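Local coordinates for DUF5642 domain-containing protein (Mycobacterium smegmatis, PDB 4TMD) that is of unknown function, a probable mycobacterial lipoprotein of the DUF5642 family, grouped with Mog1p/PsbP-like proteins, at residues Q59-A70 with M84-S95; E119-T128 with R183-R194. All coordinates share one frame; numbering follows the deposited sequence.

Contact 1 of 2, residues Q59-A70 with M84-S95; sequences QQFPPGLQGNMA and MAVETSEPVPLS
Val92 is wedged among Leu65, Phe61 and the backbone of Gln60, and the close packing of the contact gathers round it. Its CG2 branch, directed away from its own carbonyl carbon, meets Leu65 CD1 at 3.5 Å and Phe61 CD2 at 4.1 Å, each side chain crossing it at about a right angle; CG1 lies 3.4 Å from Gln60 O. A branched valine suits this spot because its two methyls fill two sides at once, CG2 toward Leu65 and Phe61, CG1 toward Gln59 and Gln60. Leu65 CD1 also reaches Thr88 CG2, while Phe61 also touches Met159 and Ile161 of strand 158-166.

Beside this cluster the buried Gln59 ties the two loops together. Its chain bends at chi2 (63°), which brings the amide alongside 93-95: OE1 accepts from Ser95 N at 2.9 Å, nearly straight (175°), and NE2 donates to Pro93 O at 3.0 Å, with that oxygen in the amide plane. NE2 also bonds Gln60 O, and a water bridges OE1 to Ser95 O.

Further along, 67-70 and 84-88 pair as the open ends of an antiparallel beta hairpin. Gly67, with no side chain, lets its CA come within 3.1 Å of Glu87 O.

The solvent side is looser: exposed Gln66 and Ser89 meet chiefly through the backbone bond from Ser89 N to Gln66 O, and Glu90 meets Leu65 CD2 with its backbone O and aliphatic CG. Pro91 and Pro93 have no N-H to donate, so the Gln59 amide, donor and acceptor at once, probably supplies the cross-links where regular strand pairing has ended.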
loop_
_atom_site.group_PDB
_atom_site.type_symbol
_atom_site.label_atom_id
_atom_site.label_comp_id
_atom_site.label_asym_id
_atom_site.label_seq_id
_atom_site.Cartn_x
_atom_site.Cartn_y
_atom_site.Cartn_z
ATOM N N GLN A 59 -3.565 6.741 -0.081
ATOM C CA GLN A 59 -3.618 6.787 -1.536
ATOM C C GLN A 59 -4.991 6.419 -2.088
ATOM O O GLN A 59 -5.461 5.287 -1.938
ATOM C CB GLN A 59 -2.573 5.859 -2.143
ATOM C CG GLN A 59 -2.591 5.881 -3.668
ATOM C CD GLN A 59 -2.229 7.252 -4.224
ATOM O OE1 GLN A 59 -1.200 7.838 -3.861
ATOM N NE2 GLN A 59 -3.082 7.779 -5.098
ATOM N N GLN A 60 -5.614 7.385 -2.755
ATOM C CA GLN A 60 -6.937 7.185 -3.332
ATOM C C GLN A 60 -6.906 6.854 -4.824
ATOM O O GLN A 60 -5.998 7.252 -5.549
ATOM C CB GLN A 60 -7.797 8.434 -3.101
ATOM C CG GLN A 60 -8.119 8.687 -1.637
ATOM C CD GLN A 60 -8.822 7.502 -0.989
ATOM O OE1 GLN A 60 -9.906 7.098 -1.417
ATOM N NE2 GLN A 60 -8.198 6.930 0.038
ATOM N N PHE A 61 -7.913 6.113 -5.267
ATOM C CA PHE A 61 -8.129 5.869 -6.681
ATOM C C PHE A 61 -9.515 6.375 -7.060
ATOM O O PHE A 61 -10.519 5.739 -6.722
ATOM C CB PHE A 61 -7.987 4.385 -7.008
ATOM C CG PHE A 61 -6.602 3.849 -6.791
ATOM C CD1 PHE A 61 -6.133 3.596 -5.512
ATOM C CD2 PHE A 61 -5.768 3.600 -7.868
ATOM C CE1 PHE A 61 -4.862 3.109 -5.312
ATOM C CE2 PHE A 61 -4.497 3.106 -7.676
ATOM C CZ PHE A 61 -4.041 2.861 -6.398
ATOM N N PRO A 62 -9.571 7.532 -7.745
ATOM C CA PRO A 62 -10.823 8.150 -8.203
ATOM C C PRO A 62 -11.744 7.144 -8.896
ATOM O O PRO A 62 -11.264 6.271 -9.622
ATOM C CB PRO A 62 -10.351 9.240 -9.178
ATOM C CG PRO A 62 -8.884 8.984 -9.402
ATOM C CD PRO A 62 -8.394 8.304 -8.172
ATOM N N PRO A 63 -13.058 7.251 -8.652
ATOM C CA PRO A 63 -14.040 6.267 -9.133
ATOM C C PRO A 63 -14.199 6.213 -10.658
ATOM O O PRO A 63 -14.832 5.288 -11.158
ATOM C CB PRO A 63 -15.345 6.722 -8.468
ATOM C CG PRO A 63 -15.116 8.150 -8.077
ATOM C CD PRO A 63 -13.665 8.272 -7.781
ATOM N N GLY A 64 -13.630 7.173 -11.382
ATOM C CA GLY A 64 -13.736 7.179 -12.834
ATOM C C GLY A 64 -12.619 6.474 -13.603
ATOM O O GLY A 64 -12.782 6.144 -14.783
ATOM N N LEU A 65 -11.483 6.250 -12.944
ATOM C CA LEU A 65 -10.324 5.616 -13.571
ATOM C C LEU A 65 -10.647 4.292 -14.247
ATOM O O LEU A 65 -11.352 3.444 -13.697
ATOM C CB LEU A 65 -9.224 5.359 -12.539
ATOM C CG LEU A 65 -8.203 6.431 -12.169
ATOM C CD1 LEU A 65 -7.186 5.804 -11.237
ATOM C CD2 LEU A 65 -7.521 7.023 -13.388
ATOM N N GLN A 66 -10.100 4.101 -15.436
ATOM C CA GLN A 66 -10.125 2.788 -16.045
ATOM C C GLN A 66 -8.725 2.195 -15.983
ATOM O O GLN A 66 -7.722 2.918 -16.026
ATOM C CB GLN A 66 -10.626 2.871 -17.477
ATOM C CG GLN A 66 -11.792 3.823 -17.624
ATOM C CD GLN A 66 -12.372 3.801 -19.014
ATOM O OE1 GLN A 66 -12.866 2.765 -19.475
ATOM N NE2 GLN A 66 -12.311 4.945 -19.703
ATOM N N GLY A 67 -8.656 0.878 -15.861
ATOM C CA GLY A 67 -7.375 0.209 -15.813
ATOM C C GLY A 67 -7.459 -1.211 -15.294
ATOM O O GLY A 67 -8.540 -1.734 -15.020
ATOM N N ASN A 68 -6.293 -1.826 -15.154
ATOM C CA ASN A 68 -6.173 -3.208 -14.735
ATOM C C ASN A 68 -5.218 -3.310 -13.548
ATOM O O ASN A 68 -4.394 -2.419 -13.329
ATOM C CB ASN A 68 -5.683 -4.071 -15.898
ATOM C CG ASN A 68 -6.661 -4.087 -17.065
ATOM O OD1 ASN A 68 -7.860 -4.265 -16.875
ATOM N ND2 ASN A 68 -6.151 -3.887 -18.274
ATOM N N MET A 69 -5.350 -4.396 -12.788
ATOM C CA MET A 69 -4.505 -4.671 -11.629
ATOM C C MET A 69 -4.129 -6.136 -11.614
ATOM O O MET A 69 -4.876 -6.981 -12.096
ATOM C CB MET A 69 -5.229 -4.309 -10.329
ATOM C CG MET A 69 -6.566 -4.995 -10.239
ATOM S SD MET A 69 -7.208 -5.229 -8.580
ATOM C CE MET A 69 -7.696 -3.597 -8.123
ATOM N N ALA A 70 -2.958 -6.425 -11.071
ATOM C CA ALA A 70 -2.512 -7.783 -10.795
ATOM C C ALA A 70 -1.815 -7.744 -9.450
ATOM O O ALA A 70 -1.269 -6.709 -9.073
ATOM C CB ALA A 70 -1.558 -8.294 -11.888
ATOM N N MET A 84 0.708 -5.094 -5.266
ATOM C CA MET A 84 -0.257 -4.815 -6.328
ATOM C C MET A 84 0.347 -3.910 -7.399
ATOM O O MET A 84 0.986 -2.911 -7.077
ATOM C CB MET A 84 -1.523 -4.149 -5.765
ATOM C CG MET A 84 -2.267 -4.983 -4.738
ATOM S SD MET A 84 -3.710 -4.143 -4.033
ATOM C CE MET A 84 -2.960 -2.850 -3.051
ATOM N N ALA A 85 0.153 -4.289 -8.661
ATOM C CA ALA A 85 0.586 -3.480 -9.802
ATOM C C ALA A 85 -0.641 -3.038 -10.576
ATOM O O ALA A 85 -1.487 -3.864 -10.925
ATOM C CB ALA A 85 1.543 -4.263 -10.719
ATOM N N VAL A 86 -0.714 -1.738 -10.843
ATOM C CA VAL A 86 -1.859 -1.119 -11.505
ATOM C C VAL A 86 -1.418 -0.342 -12.740
ATOM O O VAL A 86 -0.394 0.342 -12.705
ATOM C CB VAL A 86 -2.590 -0.152 -10.552
ATOM C CG1 VAL A 86 -3.691 0.618 -11.285
ATOM C CG2 VAL A 86 -3.159 -0.900 -9.369
ATOM N N GLU A 87 -2.176 -0.466 -13.828
ATOM C CA GLU A 87 -1.987 0.394 -15.004
ATOM C C GLU A 87 -3.316 1.058 -15.308
ATOM O O GLU A 87 -4.320 0.361 -15.428
ATOM C CB GLU A 87 -1.496 -0.411 -16.206
ATOM C CG GLU A 87 -1.160 0.446 -17.415
ATOM C CD GLU A 87 -0.748 -0.364 -18.640
ATOM O OE1 GLU A 87 -0.720 0.215 -19.748
ATOM O OE2 GLU A 87 -0.440 -1.567 -18.503
ATOM N N THR A 88 -3.331 2.390 -15.407
ATOM C CA THR A 88 -4.564 3.143 -15.656
ATOM C C THR A 88 -4.510 3.990 -16.939
ATOM O O THR A 88 -3.445 4.246 -17.479
ATOM C CB THR A 88 -4.887 4.072 -14.482
ATOM O OG1 THR A 88 -3.698 4.759 -14.075
ATOM C CG2 THR A 88 -5.408 3.268 -13.310
ATOM N N SER A 89 -5.666 4.441 -17.408
ATOM C CA SER A 89 -5.726 5.156 -18.681
ATOM C C SER A 89 -5.139 6.560 -18.556
ATOM O O SER A 89 -4.810 7.192 -19.561
ATOM C CB SER A 89 -7.160 5.241 -19.184
ATOM O OG SER A 89 -7.904 6.081 -18.327
ATOM N N GLU A 90 -5.032 7.056 -17.324
ATOM C CA GLU A 90 -4.214 8.234 -17.052
ATOM C C GLU A 90 -3.569 8.085 -15.677
ATOM O O GLU A 90 -3.979 7.226 -14.898
ATOM C CB GLU A 90 -5.043 9.520 -17.155
ATOM C CG GLU A 90 -6.257 9.599 -16.284
ATOM C CD GLU A 90 -7.144 10.786 -16.654
ATOM O OE1 GLU A 90 -6.607 11.823 -17.104
ATOM O OE2 GLU A 90 -8.381 10.681 -16.511
ATOM N N PRO A 91 -2.535 8.885 -15.386
ATOM C CA PRO A 91 -1.848 8.697 -14.107
ATOM C C PRO A 91 -2.742 8.992 -12.908
ATOM O O PRO A 91 -3.549 9.919 -12.962
ATOM C CB PRO A 91 -0.694 9.709 -14.166
ATOM C CG PRO A 91 -0.548 10.064 -15.595
ATOM C CD PRO A 91 -1.904 9.947 -16.194
ATOM N N VAL A 92 -2.588 8.206 -11.845
ATOM C CA VAL A 92 -3.281 8.462 -10.586
ATOM C C VAL A 92 -2.577 9.586 -9.855
ATOM O O VAL A 92 -1.355 9.552 -9.702
ATOM C CB VAL A 92 -3.311 7.213 -9.684
ATOM C CG1 VAL A 92 -4.241 7.432 -8.503
ATOM C CG2 VAL A 92 -3.755 6.002 -10.474
ATOM N N PRO A 93 -3.332 10.609 -9.425
ATOM C CA PRO A 93 -2.687 11.655 -8.624
ATOM C C PRO A 93 -2.080 11.055 -7.346
ATOM O O PRO A 93 -2.762 10.355 -6.596
ATOM C CB PRO A 93 -3.837 12.617 -8.302
ATOM C CG PRO A 93 -4.868 12.355 -9.371
ATOM C CD PRO A 93 -4.756 10.890 -9.678
ATOM N N LEU A 94 -0.801 11.308 -7.121
ATOM C CA LEU A 94 -0.093 10.702 -6.001
ATOM C C LEU A 94 -0.347 11.425 -4.679
ATOM O O LEU A 94 -0.212 12.640 -4.594
ATOM C CB LEU A 94 1.404 10.681 -6.288
ATOM C CG LEU A 94 2.285 10.026 -5.226
ATOM C CD1 LEU A 94 2.166 8.518 -5.292
ATOM C CD2 LEU A 94 3.737 10.475 -5.394
ATOM N N SER A 95 -0.699 10.676 -3.642
ATOM C CA SER A 95 -0.812 11.260 -2.309
ATOM C C SER A 95 0.585 11.456 -1.742
ATOM O O SER A 95 1.321 10.490 -1.555
ATOM C CB SER A 95 -1.658 10.374 -1.390
ATOM O OG SER A 95 -1.605 10.842 -0.050
HETATM O O HOH W 1 0.965 7.635 -2.002
HETATM O O HOH W 2 -5.552 10.061 -6.066
#

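Contact 2 of 2, residues E119-T128 with R183-R194; sequences ESPQIDDART and RELLSAAVAAVR
Arg194 closes one end of this contact by gripping a single backbone oxygen, Asp124 O, end-on with two nitrogens. Arg194 NH2 lies 2.6 Å and NH1 2.9 Å from Asp124 O, which sits at the edge of the guanidinium, in its plane. The arginine chain is extended from CG to NE, which gives it the length to reach the turn from the last turn of the helix. Between this grip and Arg183, Ile123 inserts as an apolar wedge: chi1 of -65° sets CG1 beside the backbone N and carries CD1 to 3.9 Å from Leu186 CG, while the other branch, CG2, meets Val190 CG1 at 3.8 Å. Pro121 lays its ring against the next part of the helix, its CG 3.7 Å from Leu186 CD2, and a compact, rigid ring suits close packing against Leu186 and Ser187.

The helix 179-194 packs on one face of the large antiparallel sheet, with Leu186 and Val190 also touching Val160 of strand 158-166 and Ala153 of strand 145-155; the loop 119-126 leads from strand 111-118 into strand 127-137 and packs along the Arg183, Leu186, Ser187, Val190 and Arg194 side of the helix.

At the other end Arg183 bends at chi3 and spreads its guanidinium under Glu119 OE1, which stands 3.7 Å above the centre of the group, at Arg183 CZ. The carboxylate plane is turned 60° from it, and the long bridge probably works through charge alone. A water links Glu119 O to Arg183 NH1, and another joins Gln122 O to Ser187 OG.

Beyond this shell, the type II turn from Ile123 to Ala126 presents Asp124 O, and Thr128 OG1 donates to Pro121 O at 2.6 Å, steadying the loop. Arg194 makes a cation-pi contact with Phe155 as well.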
loop_
_atom_site.group_PDB
_atom_site.type_symbol
_atom_site.label_atom_id
_atom_site.label_comp_id
_atom_site.label_asym_id
_atom_site.label_seq_id
_atom_site.Cartn_x
_atom_site.Cartn_y
_atom_site.Cartn_z
ATOM N N GLU A 119 9.933 6.389 5.828
ATOM C CA GLU A 119 10.928 6.218 4.773
ATOM C C GLU A 119 10.447 5.273 3.665
ATOM O O GLU A 119 9.932 4.193 3.951
ATOM C CB GLU A 119 12.223 5.703 5.410
ATOM C CG GLU A 119 13.346 5.340 4.469
ATOM C CD GLU A 119 14.551 4.754 5.213
ATOM O OE1 GLU A 119 14.423 3.660 5.816
ATOM O OE2 GLU A 119 15.624 5.396 5.202
ATOM N N SER A 120 10.611 5.694 2.407
ATOM C CA SER A 120 10.365 4.830 1.244
ATOM C C SER A 120 11.548 4.888 0.264
ATOM O O SER A 120 12.253 5.885 0.204
ATOM C CB SER A 120 9.067 5.234 0.540
ATOM O OG SER A 120 9.116 6.587 0.141
ATOM N N PRO A 121 11.767 3.823 -0.517
ATOM C CA PRO A 121 13.031 3.774 -1.269
ATOM C C PRO A 121 13.089 4.699 -2.478
ATOM O O PRO A 121 12.064 4.993 -3.108
ATOM C CB PRO A 121 13.102 2.315 -1.732
ATOM C CG PRO A 121 11.644 1.901 -1.823
ATOM C CD PRO A 121 11.001 2.567 -0.640
ATOM N N GLN A 122 14.302 5.138 -2.805
ATOM C CA GLN A 122 14.537 5.855 -4.049
ATOM C C GLN A 122 14.371 4.873 -5.182
ATOM O O GLN A 122 15.001 3.822 -5.176
ATOM C CB GLN A 122 15.940 6.467 -4.096
ATOM C CG GLN A 122 16.199 7.326 -5.339
ATOM C CD GLN A 122 17.593 7.934 -5.330
ATOM O OE1 GLN A 122 17.867 8.896 -4.602
ATOM N NE2 GLN A 122 18.492 7.360 -6.128
ATOM N N ILE A 123 13.528 5.208 -6.148
ATOM C CA ILE A 123 13.388 4.390 -7.342
ATOM C C ILE A 123 13.520 5.275 -8.575
ATOM O O ILE A 123 12.807 6.265 -8.707
ATOM C CB ILE A 123 12.037 3.645 -7.389
ATOM C CG1 ILE A 123 11.938 2.632 -6.245
ATOM C CG2 ILE A 123 11.875 2.930 -8.757
ATOM C CD1 ILE A 123 10.630 1.847 -6.235
ATOM N N ASP A 124 14.433 4.913 -9.470
ATOM C CA ASP A 124 14.701 5.721 -10.664
ATOM C C ASP A 124 13.449 6.029 -11.468
ATOM O O ASP A 124 12.671 5.124 -11.812
ATOM C CB ASP A 124 15.723 5.025 -11.559
ATOM C CG ASP A 124 17.110 4.987 -10.935
ATOM O OD1 ASP A 124 17.406 5.861 -10.089
ATOM O OD2 ASP A 124 17.904 4.083 -11.287
ATOM N N ASP A 125 13.262 7.317 -11.745
ATOM C CA ASP A 125 12.156 7.800 -12.558
ATOM C C ASP A 125 10.806 7.388 -11.991
ATOM O O ASP A 125 9.878 7.070 -12.733
ATOM C CB ASP A 125 12.295 7.295 -13.991
ATOM C CG ASP A 125 13.573 7.767 -14.640
ATOM O OD1 ASP A 125 13.848 8.991 -14.581
ATOM O OD2 ASP A 125 14.306 6.911 -15.187
ATOM N N ALA A 126 10.712 7.378 -10.670
ATOM C CA ALA A 126 9.457 7.089 -9.998
ATOM C C ALA A 126 9.374 7.976 -8.776
ATOM O O ALA A 126 10.400 8.415 -8.254
ATOM C CB ALA A 126 9.364 5.598 -9.609
ATOM N N ARG A 127 8.157 8.290 -8.347
ATOM C CA ARG A 127 7.973 8.938 -7.058
ATOM C C ARG A 127 7.523 7.862 -6.093
ATOM O O ARG A 127 6.696 7.016 -6.444
ATOM C CB ARG A 127 6.945 10.074 -7.128
ATOM C CG ARG A 127 7.466 11.372 -7.759
ATOM C CD ARG A 127 6.311 12.330 -7.992
ATOM N NE ARG A 127 5.335 11.726 -8.898
ATOM C CZ ARG A 127 4.073 12.126 -9.046
ATOM N NH1 ARG A 127 3.596 13.150 -8.334
ATOM N NH2 ARG A 127 3.289 11.490 -9.909
ATOM N N THR A 128 8.075 7.879 -4.893
ATOM C CA THR A 128 7.684 6.899 -3.895
ATOM C C THR A 128 7.272 7.570 -2.598
ATOM O O THR A 128 7.838 8.588 -2.185
ATOM C CB THR A 128 8.808 5.896 -3.621
ATOM O OG1 THR A 128 9.970 6.603 -3.182
ATOM C CG2 THR A 128 9.147 5.105 -4.888
ATOM N N ARG A 183 9.949 -2.607 1.666
ATOM C CA ARG A 183 10.574 -1.611 0.792
ATOM C C ARG A 183 11.337 -2.290 -0.353
ATOM O O ARG A 183 11.319 -1.821 -1.493
ATOM C CB ARG A 183 11.500 -0.684 1.592
ATOM C CG ARG A 183 10.750 0.244 2.578
ATOM C CD ARG A 183 11.674 1.287 3.188
ATOM N NE ARG A 183 12.845 0.681 3.819
ATOM C CZ ARG A 183 12.934 0.372 5.111
ATOM N NH1 ARG A 183 11.920 0.619 5.931
ATOM N NH2 ARG A 183 14.040 -0.190 5.586
ATOM N N GLU A 184 11.991 -3.409 -0.068
ATOM C CA GLU A 184 12.673 -4.138 -1.146
ATOM C C GLU A 184 11.688 -4.743 -2.126
ATOM O O GLU A 184 11.941 -4.767 -3.342
ATOM C CB GLU A 184 13.591 -5.218 -0.568
ATOM C CG GLU A 184 14.696 -4.593 0.281
ATOM C CD GLU A 184 15.524 -5.600 1.045
ATOM O OE1 GLU A 184 15.231 -6.817 0.964
ATOM O OE2 GLU A 184 16.469 -5.158 1.735
ATOM N N LEU A 185 10.547 -5.224 -1.629
ATOM C CA LEU A 185 9.509 -5.698 -2.542
ATOM C C LEU A 185 9.048 -4.588 -3.500
ATOM O O LEU A 185 8.732 -4.866 -4.653
ATOM C CB LEU A 185 8.294 -6.237 -1.772
ATOM C CG LEU A 185 8.454 -7.629 -1.152
ATOM C CD1 LEU A 185 7.239 -7.931 -0.285
ATOM C CD2 LEU A 185 8.594 -8.685 -2.247
ATOM N N LEU A 186 8.985 -3.345 -3.020
ATOM C CA LEU A 186 8.540 -2.252 -3.882
ATOM C C LEU A 186 9.531 -2.023 -5.023
ATOM O O LEU A 186 9.149 -1.916 -6.184
ATOM C CB LEU A 186 8.358 -0.966 -3.087
ATOM C CG LEU A 186 7.945 0.228 -3.951
ATOM C CD1 LEU A 186 6.484 0.105 -4.389
ATOM C CD2 LEU A 186 8.201 1.550 -3.209
ATOM N N SER A 187 10.813 -1.954 -4.689
ATOM C CA SER A 187 11.834 -1.776 -5.704
ATOM C C SER A 187 11.853 -2.940 -6.685
ATOM O O SER A 187 11.983 -2.752 -7.902
ATOM C CB SER A 187 13.197 -1.621 -5.043
ATOM O OG SER A 187 13.196 -0.471 -4.230
ATOM N N ALA A 188 11.725 -4.152 -6.157
ATOM C CA ALA A 188 11.797 -5.329 -7.001
ATOM C C ALA A 188 10.590 -5.398 -7.932
ATOM O O ALA A 188 10.732 -5.773 -9.099
ATOM C CB ALA A 188 11.910 -6.606 -6.144
ATOM N N ALA A 189 9.413 -5.029 -7.421
ATOM C CA ALA A 189 8.189 -5.094 -8.210
ATOM C C ALA A 189 8.215 -4.089 -9.352
ATOM O O ALA A 189 7.749 -4.374 -10.456
ATOM C CB ALA A 189 6.970 -4.844 -7.337
ATOM N N VAL A 190 8.733 -2.897 -9.071
ATOM C CA VAL A 190 8.798 -1.866 -10.089
ATOM C C VAL A 190 9.746 -2.334 -11.186
ATOM O O VAL A 190 9.439 -2.207 -12.364
ATOM C CB VAL A 190 9.233 -0.510 -9.510
ATOM C CG1 VAL A 190 9.645 0.448 -10.615
ATOM C CG2 VAL A 190 8.098 0.105 -8.695
ATOM N N ALA A 191 10.867 -2.931 -10.801
ATOM C CA ALA A 191 11.838 -3.398 -11.787
ATOM C C ALA A 191 11.269 -4.560 -12.597
ATOM O O ALA A 191 11.515 -4.677 -13.807
ATOM C CB ALA A 191 13.155 -3.799 -11.108
ATOM N N ALA A 192 10.484 -5.414 -11.946
ATOM C CA ALA A 192 9.869 -6.544 -12.649
ATOM C C ALA A 192 8.804 -6.063 -13.647
ATOM O O ALA A 192 8.770 -6.507 -14.796
ATOM C CB ALA A 192 9.257 -7.527 -11.650
ATOM N N VAL A 193 7.929 -5.167 -13.194
ATOM C CA VAL A 193 6.858 -4.627 -14.037
ATOM C C VAL A 193 7.423 -3.846 -15.229
ATOM O O VAL A 193 6.936 -3.971 -16.346
ATOM C CB VAL A 193 5.909 -3.717 -13.221
ATOM C CG1 VAL A 193 4.980 -2.909 -14.138
ATOM C CG2 VAL A 193 5.080 -4.561 -12.248
ATOM N N ARG A 194 8.471 -3.065 -15.005
ATOM C CA ARG A 194 9.006 -2.224 -16.079
ATOM C C ARG A 194 9.659 -3.005 -17.200
ATOM O O ARG A 194 9.611 -2.575 -18.344
ATOM C CB ARG A 194 10.016 -1.229 -15.531
ATOM C CG ARG A 194 9.410 -0.053 -14.827
ATOM C CD ARG A 194 10.503 0.701 -14.147
ATOM N NE ARG A 194 10.137 2.070 -13.863
ATOM C CZ ARG A 194 10.899 2.892 -13.159
ATOM N NH1 ARG A 194 12.049 2.457 -12.669
ATOM N NH2 ARG A 194 10.498 4.135 -12.926
HETATM O O HOH W 3 9.699 2.589 5.972
HETATM O O HOH W 4 15.143 1.266 -5.361
#

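From the N terminus, contact 1 comes first: 59-70 meets 84-95 across the open end of the hairpin of strands 67-76 and 79-88, closing a short loop. The chain then runs through strands 103-107 and 111-118 before contact 2 opens at 119-128, whose partner 183-194 lies beyond strands 127-137, 145-155 and 158-166, closing a much longer loop. The two are in series, neither enclosing nor crossing the other. Their centres lie about 17 Å apart, yet Leu94 CD2 packs 3.7 Å from Arg127 CB, and Ala85 CB 3.9 Å from Val193 CG2. Contact 1 joins two neighbouring strands and their flanking loops, contact 2 the loop before strand 127-137 to the C-terminal helix packed on that sheet.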